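Side-chain contacts in hypothetical protein VPA1032 (Vibrio parahaemolyticus, PDB 1ZBP), which is of unknown function but belongs to the ImpE family and may be linked to type VI protein secretion: residues A[42-47]-A[217-222]; A[92-95]-A[99-102]; A[208-213]-A[224-229]. All coordinates share one frame; numbering follows the deposited sequence.

All three contacts are partly buried. Contacts 1 and 3 lie about 11 Å, centre to centre, from the middle of the chain. Contact 2 lies farther out, about 18 Å, on the opposite side of that middle from contact 1. Contacts 1 and 3 touch: Q218 O of contact 1 and T209 OG1 of contact 3 are 3.0 Å apart, a probable hydrogen bond. Helix 216-219 of contact 1 and strand 224-228 of contact 3 follow each other in the chain. Contact 2 touches neither and joins a loop to the helix after it. The chemistry differs. Contact 1 puts a lysine on a helix end, contact 2 is mainly apolar, and contact 3 is an oblique aromatic pair.

Contact 1 of 3, residues A[42-47]-A[217-222]; sequences CIDGDF and AQKLGR
K219 runs from the short helix 216-219 to the C-terminal end of helix 31-44, where it meets the backbone oxygens of I43 and D44. K219, I43 and D44 bury the most surface here, K219 most of all. Its CB points toward 42-47 and lies 3.3 Å from I43 O. CG and CD stay close to the same oxygen. The chain is extended beyond CG, and this carries the tip on to the next carbonyl. There NZ donates a hydrogen bond of 2.9 Å to D44 O. The C=O...NZ angle is 130°, and NZ is tilted 15° from the carbonyl plane.

The side chain of D44 lies alongside that of K219 and points the same way. Its CG is anti to the backbone N (chi1 179°), which places the carboxylate beside its own carbonyl carbon and within range of the ammonium group. The salt bridge from D44 OD1 to K219 NZ is long, at 3.8 Å. NZ stands over the face of the carboxylate, as far from OD2 as from OD1, and does not aim at one oxygen. A second acid, E214, makes a weak, long ion pair with the same nitrogen.

I43 supplies the apolar part. Its CG2 branch rests against the backbone of K219, with CG2 3.4 Å from K219 O. The same methyl meets L220 CD2 at 4.3 Å. L13 of helix 13-25 touches I43, D44 and K219, so a third helix packs against the contact.

Here helix 31-44 meets helix 216-219 through a hydrogen-bonded lysine and a methyl beside it. A positive charge beside the carbonyl end of a helix is probably favourable, and the D44 carboxylate may add a weaker attraction.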
ATOM      1  N   CYS A  42      -2.215 -10.875   6.885  1.00 42.97           N
ATOM      2  CA  CYS A  42      -2.425  -9.641   6.135  1.00 43.71           C
ATOM      3  C   CYS A  42      -1.403  -9.544   4.999  1.00 42.90           C
ATOM      4  O   CYS A  42      -1.721  -9.075   3.903  1.00 42.04           O
ATOM      5  CB  CYS A  42      -2.317  -8.435   7.063  1.00 42.62           C
ATOM      6  SG  CYS A  42      -3.655  -8.383   8.263  1.00 43.70           S
ATOM      7  N   ILE A  43      -0.182 -10.005   5.262  1.00 41.84           N
ATOM      8  CA  ILE A  43       0.866  -9.989   4.256  1.00 40.72           C
ATOM      9  C   ILE A  43       0.479 -10.917   3.100  1.00 41.24           C
ATOM     10  O   ILE A  43       0.739 -10.616   1.935  1.00 40.83           O
ATOM     11  CB  ILE A  43       2.220 -10.452   4.846  1.00 39.76           C
ATOM     12  CG1 ILE A  43       2.665  -9.504   5.954  1.00 35.21           C
ATOM     13  CG2 ILE A  43       3.280 -10.481   3.751  1.00 39.98           C
ATOM     14  CD1 ILE A  43       3.934  -9.932   6.643  1.00 35.22           C
ATOM     15  N   ASP A  44      -0.151 -12.042   3.426  1.00 41.98           N
ATOM     16  CA  ASP A  44      -0.561 -13.004   2.413  1.00 42.85           C
ATOM     17  C   ASP A  44      -1.744 -12.476   1.621  1.00 43.39           C
ATOM     18  O   ASP A  44      -2.013 -12.924   0.501  1.00 43.58           O
ATOM     19  CB  ASP A  44      -0.937 -14.330   3.075  1.00 44.70           C
ATOM     20  CG  ASP A  44      -1.390 -15.377   2.072  1.00 47.19           C
ATOM     21  OD1 ASP A  44      -2.511 -15.252   1.531  1.00 50.45           O
ATOM     22  OD2 ASP A  44      -0.621 -16.329   1.824  1.00 48.28           O
ATOM     23  N   GLY A  45      -2.462 -11.530   2.216  1.00 43.02           N
ATOM     24  CA  GLY A  45      -3.617 -10.958   1.550  1.00 44.41           C
ATOM     25  C   GLY A  45      -4.938 -11.622   1.904  1.00 44.78           C
ATOM     26  O   GLY A  45      -5.992 -11.180   1.457  1.00 43.76           O
ATOM     27  N   ASP A  46      -4.896 -12.694   2.689  1.00 46.05           N
ATOM     28  CA  ASP A  46      -6.133 -13.372   3.074  1.00 47.80           C
ATOM     29  C   ASP A  46      -6.800 -12.500   4.140  1.00 47.61           C
ATOM     30  O   ASP A  46      -6.650 -12.734   5.343  1.00 47.14           O
ATOM     31  CB  ASP A  46      -5.845 -14.768   3.642  1.00 48.78           C
ATOM     32  CG  ASP A  46      -7.088 -15.655   3.676  1.00 51.72           C
ATOM     33  OD1 ASP A  46      -8.213 -15.111   3.741  1.00 52.99           O
ATOM     34  OD2 ASP A  46      -6.948 -16.897   3.657  1.00 53.45           O
ATOM     35  N   PHE A  47      -7.533 -11.486   3.693  1.00 47.49           N
ATOM     36  CA  PHE A  47      -8.189 -10.571   4.619  1.00 47.62           C
ATOM     37  C   PHE A  47      -9.382 -11.204   5.343  1.00 48.82           C
ATOM     38  O   PHE A  47      -9.555 -11.019   6.553  1.00 48.73           O
ATOM     39  CB  PHE A  47      -8.631  -9.306   3.872  1.00 44.90           C
ATOM     40  CG  PHE A  47      -7.533  -8.655   3.078  1.00 43.28           C
ATOM     41  CD1 PHE A  47      -6.344  -8.276   3.686  1.00 43.09           C
ATOM     42  CD2 PHE A  47      -7.679  -8.440   1.716  1.00 44.11           C
ATOM     43  CE1 PHE A  47      -5.325  -7.685   2.947  1.00 43.31           C
ATOM     44  CE2 PHE A  47      -6.664  -7.848   0.966  1.00 42.82           C
ATOM     45  CZ  PHE A  47      -5.487  -7.475   1.582  1.00 43.43           C
ATOM     46  N   ALA A 217       7.704 -13.675  -2.092  1.00 42.74           N
ATOM     47  CA  ALA A 217       8.780 -12.690  -2.023  1.00 41.11           C
ATOM     48  C   ALA A 217       8.210 -11.304  -2.312  1.00 39.77           C
ATOM     49  O   ALA A 217       8.672 -10.310  -1.767  1.00 40.52           O
ATOM     50  CB  ALA A 217       9.885 -13.028  -3.032  1.00 39.00           C
ATOM     51  N   GLN A 218       7.203 -11.241  -3.176  1.00 39.68           N
ATOM     52  CA  GLN A 218       6.564  -9.968  -3.515  1.00 38.39           C
ATOM     53  C   GLN A 218       5.710  -9.464  -2.333  1.00 37.83           C
ATOM     54  O   GLN A 218       5.761  -8.288  -1.968  1.00 36.82           O
ATOM     55  CB  GLN A 218       5.716 -10.152  -4.772  1.00 38.73           C
ATOM     56  CG  GLN A 218       6.570 -10.286  -6.036  1.00 41.62           C
ATOM     57  CD  GLN A 218       5.930 -11.128  -7.132  1.00 43.18           C
ATOM     58  OE1 GLN A 218       4.717 -11.361  -7.140  1.00 43.11           O
ATOM     59  NE2 GLN A 218       6.749 -11.575  -8.076  1.00 43.80           N
ATOM     60  N   LYS A 219       4.955 -10.368  -1.721  1.00 37.00           N
ATOM     61  CA  LYS A 219       4.128 -10.010  -0.592  1.00 35.87           C
ATOM     62  C   LYS A 219       4.986  -9.540   0.566  1.00 35.36           C
ATOM     63  O   LYS A 219       4.641  -8.587   1.257  1.00 33.96           O
ATOM     64  CB  LYS A 219       3.270 -11.201  -0.177  1.00 37.28           C
ATOM     65  CG  LYS A 219       2.221 -11.563  -1.205  1.00 40.09           C
ATOM     66  CD  LYS A 219       1.373 -12.719  -0.733  1.00 43.42           C
ATOM     67  CE  LYS A 219       0.397 -13.153  -1.812  1.00 44.62           C
ATOM     68  NZ  LYS A 219      -0.330 -14.391  -1.408  1.00 48.12           N
ATOM     69  N   LEU A 220       6.112 -10.211   0.783  1.00 35.93           N
ATOM     70  CA  LEU A 220       7.016  -9.834   1.866  1.00 33.98           C
ATOM     71  C   LEU A 220       7.797  -8.564   1.531  1.00 32.86           C
ATOM     72  O   LEU A 220       8.454  -7.980   2.396  1.00 31.89           O
ATOM     73  CB  LEU A 220       7.990 -10.979   2.159  1.00 35.52           C
ATOM     74  CG  LEU A 220       7.453 -12.185   2.945  1.00 34.81           C
ATOM     75  CD1 LEU A 220       8.438 -13.342   2.795  1.00 35.91           C
ATOM     76  CD2 LEU A 220       7.266 -11.829   4.418  1.00 30.74           C
ATOM     77  N   GLY A 221       7.705  -8.135   0.277  1.00 30.99           N
ATOM     78  CA  GLY A 221       8.409  -6.945  -0.153  1.00 32.82           C
ATOM     79  C   GLY A 221       9.897  -7.177  -0.299  1.00 34.98           C
ATOM     80  O   GLY A 221      10.685  -6.258  -0.109  1.00 34.71           O
ATOM     81  N   ARG A 222      10.283  -8.401  -0.651  1.00 36.78           N
ATOM     82  CA  ARG A 222      11.694  -8.741  -0.794  1.00 41.26           C
ATOM     83  C   ARG A 222      12.182  -8.781  -2.239  1.00 41.77           C
ATOM     84  O   ARG A 222      13.247  -9.313  -2.531  1.00 42.32           O
ATOM     85  CB  ARG A 222      11.982 -10.072  -0.083  1.00 43.55           C
ATOM     86  CG  ARG A 222      11.968  -9.938   1.445  1.00 44.78           C
ATOM     87  CD  ARG A 222      11.959 -11.279   2.153  1.00 46.80           C
ATOM     88  NE  ARG A 222      12.059 -11.121   3.603  1.00 51.63           N
ATOM     89  CZ  ARG A 222      11.849 -12.101   4.479  1.00 53.42           C
ATOM     90  NH1 ARG A 222      11.524 -13.313   4.054  1.00 54.07           N
ATOM     91  NH2 ARG A 222      11.963 -11.871   5.780  1.00 55.91           N
TER

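Contact 2 of 3, residues A[92-95]-A[99-102]; sequences KVLG and ELTK
K92 passes along T101, and L94 packs against both L100 and T101. The contact folds the loop after strand 91-92 back onto the first turns of helix 98-113. No hydrogen bond crosses it.

The side chain of K92 can be followed outward. It runs antiparallel alongside that of T101. CB points toward the helix, with CG set between the backbone N and the carbonyl carbon (chi1 49°). CG comes near both branches of T101, its hydroxyl and its methyl. CD packs on the methyl, 3.5 Å from T101 CG2. A bend about the CG-CD bond (chi3 -61°) then turns the chain. It places CE 3.6 Å from T101 OG1 and brings the tip over the helix backbone, with NZ 3.6 Å from T101 CA. L100 O is 3.9 Å from K92 NZ. Y155 OH of strand 155-159 makes a weak hydrogen bond with this nitrogen.

L94 supplies the larger apolar surface. Its chi1, 103°, is far from a staggered value, so the exact placing of this side chain is doubtful, and its distances share the doubt. As modelled, L94 CD1 meets L100 CD2 at 3.5 Å, and L94 CD2 meets L100 CB at the same distance. The two leucines cross at a slant, and Y155 touches both. L94 CD2 also lies only 3.0 Å from T101 OG1, which is short for carbon and oxygen.

An inverse gamma turn at V93 lies between K92 and L94, both of which face the helix. Near the start of the helix, N97 OD1 takes a hydrogen bond from L100 N.

The chemistry is mainly apolar. The lysine uses its methylene groups against the helix and carries its charged end past them to a weak hydrogen bond with a tyrosine hydroxyl.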
ATOM      1  N   LYS A  92     -10.465   9.026  -3.078  1.00 50.27           N
ATOM      2  CA  LYS A  92      -9.323   9.772  -3.573  1.00 50.89           C
ATOM      3  C   LYS A  92      -9.481  11.280  -3.507  1.00 50.62           C
ATOM      4  O   LYS A  92     -10.426  11.848  -4.048  1.00 49.04           O
ATOM      5  CB  LYS A  92      -9.005   9.362  -4.999  1.00 51.73           C
ATOM      6  CG  LYS A  92     -10.195   9.350  -5.896  1.00 49.08           C
ATOM      7  CD  LYS A  92      -9.765   8.877  -7.241  1.00 51.47           C
ATOM      8  CE  LYS A  92      -8.726   9.818  -7.822  1.00 50.61           C
ATOM      9  NZ  LYS A  92      -8.290   9.366  -9.178  1.00 51.11           N
ATOM     10  N   VAL A  93      -8.516  11.913  -2.847  1.00 52.56           N
ATOM     11  CA  VAL A  93      -8.478  13.354  -2.656  1.00 54.93           C
ATOM     12  C   VAL A  93      -7.701  13.973  -3.800  1.00 56.72           C
ATOM     13  O   VAL A  93      -6.843  14.832  -3.582  1.00 59.01           O
ATOM     14  CB  VAL A  93      -7.756  13.719  -1.339  1.00 54.53           C
ATOM     15  CG1 VAL A  93      -7.999  15.180  -0.992  1.00 55.48           C
ATOM     16  CG2 VAL A  93      -8.235  12.808  -0.225  1.00 54.70           C
ATOM     17  N   LEU A  94      -7.985  13.531  -5.020  1.00 57.37           N
ATOM     18  CA  LEU A  94      -7.278  14.062  -6.179  1.00 60.15           C
ATOM     19  C   LEU A  94      -7.561  15.560  -6.320  1.00 62.38           C
ATOM     20  O   LEU A  94      -6.672  16.344  -6.687  1.00 63.40           O
ATOM     21  CB  LEU A  94      -7.698  13.314  -7.449  1.00 59.61           C
ATOM     22  CG  LEU A  94      -8.673  14.022  -8.393  1.00 59.07           C
ATOM     23  CD1 LEU A  94      -7.882  14.944  -9.325  1.00 58.74           C
ATOM     24  CD2 LEU A  94      -9.457  12.992  -9.191  1.00 58.98           C
ATOM     25  N   GLY A  95      -8.795  15.958  -6.031  1.00 62.72           N
ATOM     26  CA  GLY A  95      -9.129  17.364  -6.127  1.00 64.52           C
ATOM     27  C   GLY A  95     -10.489  17.603  -6.730  1.00 65.67           C
ATOM     28  O   GLY A  95     -11.417  16.821  -6.522  1.00 66.34           O
ATOM     29  N   GLU A  99     -13.384  14.212 -12.847  1.00 63.18           N
ATOM     30  CA  GLU A  99     -13.393  13.509 -14.123  1.00 62.81           C
ATOM     31  C   GLU A  99     -12.229  12.520 -14.104  1.00 61.57           C
ATOM     32  O   GLU A  99     -12.302  11.427 -14.672  1.00 61.73           O
ATOM     33  CB  GLU A  99     -13.227  14.511 -15.273  1.00 64.03           C
ATOM     34  CG  GLU A  99     -13.678  14.008 -16.648  1.00 66.08           C
ATOM     35  CD  GLU A  99     -15.194  13.893 -16.780  1.00 67.66           C
ATOM     36  OE1 GLU A  99     -15.897  14.885 -16.469  1.00 67.33           O
ATOM     37  OE2 GLU A  99     -15.680  12.818 -17.203  1.00 67.71           O
ATOM     38  N   LEU A 100     -11.154  12.914 -13.432  1.00 60.66           N
ATOM     39  CA  LEU A 100      -9.969  12.072 -13.312  1.00 59.07           C
ATOM     40  C   LEU A 100     -10.300  10.833 -12.477  1.00 58.25           C
ATOM     41  O   LEU A 100      -9.796   9.741 -12.739  1.00 57.24           O
ATOM     42  CB  LEU A 100      -8.839  12.868 -12.654  1.00 59.11           C
ATOM     43  CG  LEU A 100      -7.472  12.190 -12.518  1.00 58.59           C
ATOM     44  CD1 LEU A 100      -7.040  11.583 -13.848  1.00 59.67           C
ATOM     45  CD2 LEU A 100      -6.462  13.218 -12.046  1.00 57.26           C
ATOM     46  N   THR A 101     -11.151  11.012 -11.473  1.00 57.63           N
ATOM     47  CA  THR A 101     -11.557   9.912 -10.620  1.00 57.64           C
ATOM     48  C   THR A 101     -12.223   8.845 -11.482  1.00 59.19           C
ATOM     49  O   THR A 101     -12.054   7.642 -11.252  1.00 60.93           O
ATOM     50  CB  THR A 101     -12.532  10.390  -9.533  1.00 56.40           C
ATOM     51  OG1 THR A 101     -11.877  11.367  -8.718  1.00 55.69           O
ATOM     52  CG2 THR A 101     -12.984   9.230  -8.662  1.00 53.77           C
ATOM     53  N   LYS A 102     -12.979   9.290 -12.482  1.00 59.16           N
ATOM     54  CA  LYS A 102     -13.642   8.363 -13.391  1.00 59.44           C
ATOM     55  C   LYS A 102     -12.572   7.612 -14.178  1.00 57.90           C
ATOM     56  O   LYS A 102     -12.620   6.389 -14.297  1.00 57.72           O
ATOM     57  CB  LYS A 102     -14.575   9.116 -14.353  1.00 61.91           C
ATOM     58  CG  LYS A 102     -16.069   8.888 -14.082  1.00 64.20           C
ATOM     59  CD  LYS A 102     -16.955   9.458 -15.202  1.00 66.33           C
ATOM     60  CE  LYS A 102     -16.668   8.805 -16.567  1.00 66.62           C
ATOM     61  NZ  LYS A 102     -17.026   7.349 -16.633  1.00 65.44           N
TER

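Contact 3 of 3, residues A[208-213]-A[224-229]; sequences MTYVDS and TDWKQI
Y210 and W226 meet where a type I beta turn, Y210 to S213, faces an antiparallel pair of strands, 224-228 with 235-239. W226 does the touching through one atom, CH2, at the far corner of its indole. Its CG is anti to the carbonyl carbon (chi1 -58°), which sends the indole toward Y210. W226 CH2 lies 3.5 Å from Y210 OH and 4.0 Å from Y210 CE2. The rings are oblique to each other. The tyrosine ring and the six-membered ring of the indole have centroids 5.7 Å apart, and their planes meet at 63°.

The next shell fixes the tyrosine. Its hydroxyl is hydrogen-bonded to D147 OD1 and more weakly to C242 N, so the hydroxyl has its polar partners outside this pair. The Y210 backbone is hydrogen-bonded to G239, on the strand paired with that of W226. W226 also touches a crystal neighbour, which may influence where its ring sits.

Farther out, D212 in the turn forms a salt bridge from OD2 to R151 NH2. T209, just before the turn, accepts a hydrogen bond at its O from R81 NH2. Within the turn, the backbone bond from S213 N to Y210 O is weak. The serine side chain reinforces it: S213 OG donates to Y210 O at 2.7 Å, with a C=O...OG angle of 158°.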
HETATM    1  N   MSE A 208       3.343  -0.808   1.450  1.00 28.29           N
HETATM    2  CA  MSE A 208       4.702  -0.763   0.918  1.00 31.47           C
HETATM    3  C   MSE A 208       4.913  -1.658  -0.310  1.00 32.37           C
HETATM    4  O   MSE A 208       5.975  -1.626  -0.922  1.00 34.16           O
HETATM    5  CB  MSE A 208       5.672  -1.173   2.039  1.00 35.27           C
HETATM    6  CG  MSE A 208       6.812  -0.211   2.322  1.00 39.29           C
HETATM    7 SE   MSE A 208       6.308   1.657   2.543  1.00 49.14          SE
HETATM    8  CE  MSE A 208       8.122   2.383   2.521  1.00 45.49           C
ATOM      9  N   THR A 209       3.900  -2.438  -0.674  1.00 33.01           N
ATOM     10  CA  THR A 209       3.994  -3.355  -1.814  1.00 32.20           C
ATOM     11  C   THR A 209       2.852  -3.118  -2.806  1.00 29.79           C
ATOM     12  O   THR A 209       1.816  -2.595  -2.434  1.00 29.00           O
ATOM     13  CB  THR A 209       3.931  -4.820  -1.325  1.00 34.15           C
ATOM     14  OG1 THR A 209       4.327  -5.697  -2.385  1.00 42.07           O
ATOM     15  CG2 THR A 209       2.526  -5.172  -0.897  1.00 31.21           C
ATOM     16  N   TYR A 210       3.037  -3.491  -4.069  1.00 28.70           N
ATOM     17  CA  TYR A 210       1.974  -3.302  -5.051  1.00 28.74           C
ATOM     18  C   TYR A 210       0.786  -4.214  -4.798  1.00 28.68           C
ATOM     19  O   TYR A 210       0.930  -5.266  -4.200  1.00 28.57           O
ATOM     20  CB  TYR A 210       2.509  -3.515  -6.470  1.00 27.63           C
ATOM     21  CG  TYR A 210       3.429  -2.409  -6.896  1.00 27.08           C
ATOM     22  CD1 TYR A 210       2.968  -1.086  -6.981  1.00 25.71           C
ATOM     23  CD2 TYR A 210       4.771  -2.654  -7.142  1.00 22.88           C
ATOM     24  CE1 TYR A 210       3.828  -0.046  -7.292  1.00 23.42           C
ATOM     25  CE2 TYR A 210       5.629  -1.622  -7.452  1.00 24.00           C
ATOM     26  CZ  TYR A 210       5.155  -0.328  -7.526  1.00 24.46           C
ATOM     27  OH  TYR A 210       6.026   0.678  -7.854  1.00 25.37           O
ATOM     28  N   VAL A 211      -0.387  -3.808  -5.276  1.00 32.43           N
ATOM     29  CA  VAL A 211      -1.609  -4.577  -5.074  1.00 33.50           C
ATOM     30  C   VAL A 211      -1.632  -5.922  -5.806  1.00 35.35           C
ATOM     31  O   VAL A 211      -2.250  -6.880  -5.333  1.00 37.26           O
ATOM     32  CB  VAL A 211      -2.868  -3.728  -5.452  1.00 30.47           C
ATOM     33  CG1 VAL A 211      -2.974  -3.558  -6.963  1.00 28.65           C
ATOM     34  CG2 VAL A 211      -4.118  -4.365  -4.879  1.00 29.63           C
ATOM     35  N   ASP A 212      -0.941  -6.006  -6.935  1.00 36.34           N
ATOM     36  CA  ASP A 212      -0.901  -7.251  -7.697  1.00 40.12           C
ATOM     37  C   ASP A 212       0.144  -8.266  -7.223  1.00 40.48           C
ATOM     38  O   ASP A 212       0.162  -9.396  -7.706  1.00 41.09           O
ATOM     39  CB  ASP A 212      -0.672  -6.961  -9.185  1.00 39.17           C
ATOM     40  CG  ASP A 212      -1.885  -6.356  -9.852  1.00 41.82           C
ATOM     41  OD1 ASP A 212      -2.945  -7.023  -9.883  1.00 45.47           O
ATOM     42  OD2 ASP A 212      -1.792  -5.209 -10.346  1.00 42.41           O
ATOM     43  N   SER A 213       1.005  -7.889  -6.284  1.00 41.85           N
ATOM     44  CA  SER A 213       2.031  -8.820  -5.818  1.00 45.39           C
ATOM     45  C   SER A 213       1.441 -10.201  -5.509  1.00 46.59           C
ATOM     46  O   SER A 213       0.456 -10.318  -4.772  1.00 48.54           O
ATOM     47  CB  SER A 213       2.785  -8.237  -4.612  1.00 44.09           C
ATOM     48  OG  SER A 213       1.914  -7.676  -3.666  1.00 47.97           O
ATOM     49  N   THR A 224      11.153  -6.812  -6.444  1.00 39.25           N
ATOM     50  CA  THR A 224      10.273  -6.023  -7.289  1.00 39.28           C
ATOM     51  C   THR A 224      10.328  -6.579  -8.719  1.00 41.47           C
ATOM     52  O   THR A 224      11.400  -6.659  -9.314  1.00 42.65           O
ATOM     53  CB  THR A 224      10.723  -4.542  -7.300  1.00 35.75           C
ATOM     54  OG1 THR A 224      10.842  -4.065  -5.954  1.00 33.63           O
ATOM     55  CG2 THR A 224       9.733  -3.689  -8.058  1.00 31.64           C
ATOM     56  N   ASP A 225       9.175  -6.961  -9.262  1.00 43.66           N
ATOM     57  CA  ASP A 225       9.088  -7.496 -10.622  1.00 46.52           C
ATOM     58  C   ASP A 225       8.191  -6.565 -11.442  1.00 47.29           C
ATOM     59  O   ASP A 225       7.438  -5.771 -10.884  1.00 45.74           O
ATOM     60  CB  ASP A 225       8.510  -8.928 -10.602  1.00 47.91           C
ATOM     61  CG  ASP A 225       8.948  -9.767 -11.809  1.00 52.08           C
ATOM     62  OD1 ASP A 225      10.171  -9.946 -12.002  1.00 54.95           O
ATOM     63  OD2 ASP A 225       8.078 -10.266 -12.565  1.00 53.77           O
ATOM     64  N   TRP A 226       8.267  -6.654 -12.765  1.00 49.55           N
ATOM     65  CA  TRP A 226       7.443  -5.799 -13.617  1.00 50.82           C
ATOM     66  C   TRP A 226       6.809  -6.586 -14.760  1.00 52.88           C
ATOM     67  O   TRP A 226       7.510  -7.163 -15.589  1.00 55.82           O
ATOM     68  CB  TRP A 226       8.284  -4.649 -14.185  1.00 47.47           C
ATOM     69  CG  TRP A 226       8.905  -3.815 -13.119  1.00 45.82           C
ATOM     70  CD1 TRP A 226      10.118  -4.007 -12.535  1.00 45.11           C
ATOM     71  CD2 TRP A 226       8.288  -2.725 -12.425  1.00 44.10           C
ATOM     72  NE1 TRP A 226      10.295  -3.108 -11.511  1.00 46.62           N
ATOM     73  CE2 TRP A 226       9.186  -2.309 -11.424  1.00 44.46           C
ATOM     74  CE3 TRP A 226       7.060  -2.063 -12.554  1.00 44.29           C
ATOM     75  CZ2 TRP A 226       8.897  -1.260 -10.546  1.00 44.67           C
ATOM     76  CZ3 TRP A 226       6.770  -1.020 -11.682  1.00 43.52           C
ATOM     77  CH2 TRP A 226       7.688  -0.629 -10.690  1.00 44.24           C
ATOM     78  N   LYS A 227       5.483  -6.621 -14.799  1.00 53.13           N
ATOM     79  CA  LYS A 227       4.796  -7.328 -15.867  1.00 54.63           C
ATOM     80  C   LYS A 227       4.164  -6.315 -16.812  1.00 55.03           C
ATOM     81  O   LYS A 227       3.488  -5.381 -16.376  1.00 53.75           O
ATOM     82  CB  LYS A 227       3.708  -8.260 -15.314  1.00 55.40           C
ATOM     83  CG  LYS A 227       4.212  -9.501 -14.588  1.00 57.06           C
ATOM     84  CD  LYS A 227       3.054 -10.422 -14.191  1.00 57.76           C
ATOM     85  CE  LYS A 227       3.542 -11.641 -13.407  1.00 58.66           C
ATOM     86  NZ  LYS A 227       4.571 -12.427 -14.158  1.00 60.39           N
ATOM     87  N   GLN A 228       4.401  -6.497 -18.107  1.00 55.76           N
ATOM     88  CA  GLN A 228       3.831  -5.613 -19.109  1.00 57.05           C
ATOM     89  C   GLN A 228       2.432  -6.132 -19.448  1.00 58.28           C
ATOM     90  O   GLN A 228       2.224  -7.341 -19.561  1.00 57.79           O
ATOM     91  CB  GLN A 228       4.712  -5.596 -20.358  1.00 56.89           C
ATOM     92  CG  GLN A 228       4.121  -4.814 -21.519  1.00 57.63           C
ATOM     93  CD  GLN A 228       5.024  -4.821 -22.741  1.00 58.09           C
ATOM     94  OE1 GLN A 228       5.669  -5.829 -23.049  1.00 58.26           O
ATOM     95  NE2 GLN A 228       5.053  -3.705 -23.460  1.00 55.58           N
ATOM     96  N   ILE A 229       1.480  -5.216 -19.590  1.00 58.93           N
ATOM     97  CA  ILE A 229       0.101  -5.576 -19.904  1.00 61.23           C
ATOM     98  C   ILE A 229       0.026  -6.450 -21.157  1.00 63.02           C
ATOM     99  O   ILE A 229       0.072  -7.683 -21.077  1.00 63.56           O
ATOM    100  CB  ILE A 229      -0.768  -4.307 -20.109  1.00 60.98           C
ATOM    101  CG1 ILE A 229      -0.654  -3.404 -18.881  1.00 61.17           C
ATOM    102  CG2 ILE A 229      -2.226  -4.691 -20.336  1.00 61.37           C
ATOM    103  CD1 ILE A 229      -0.901  -4.111 -17.555  1.00 61.01           C
TER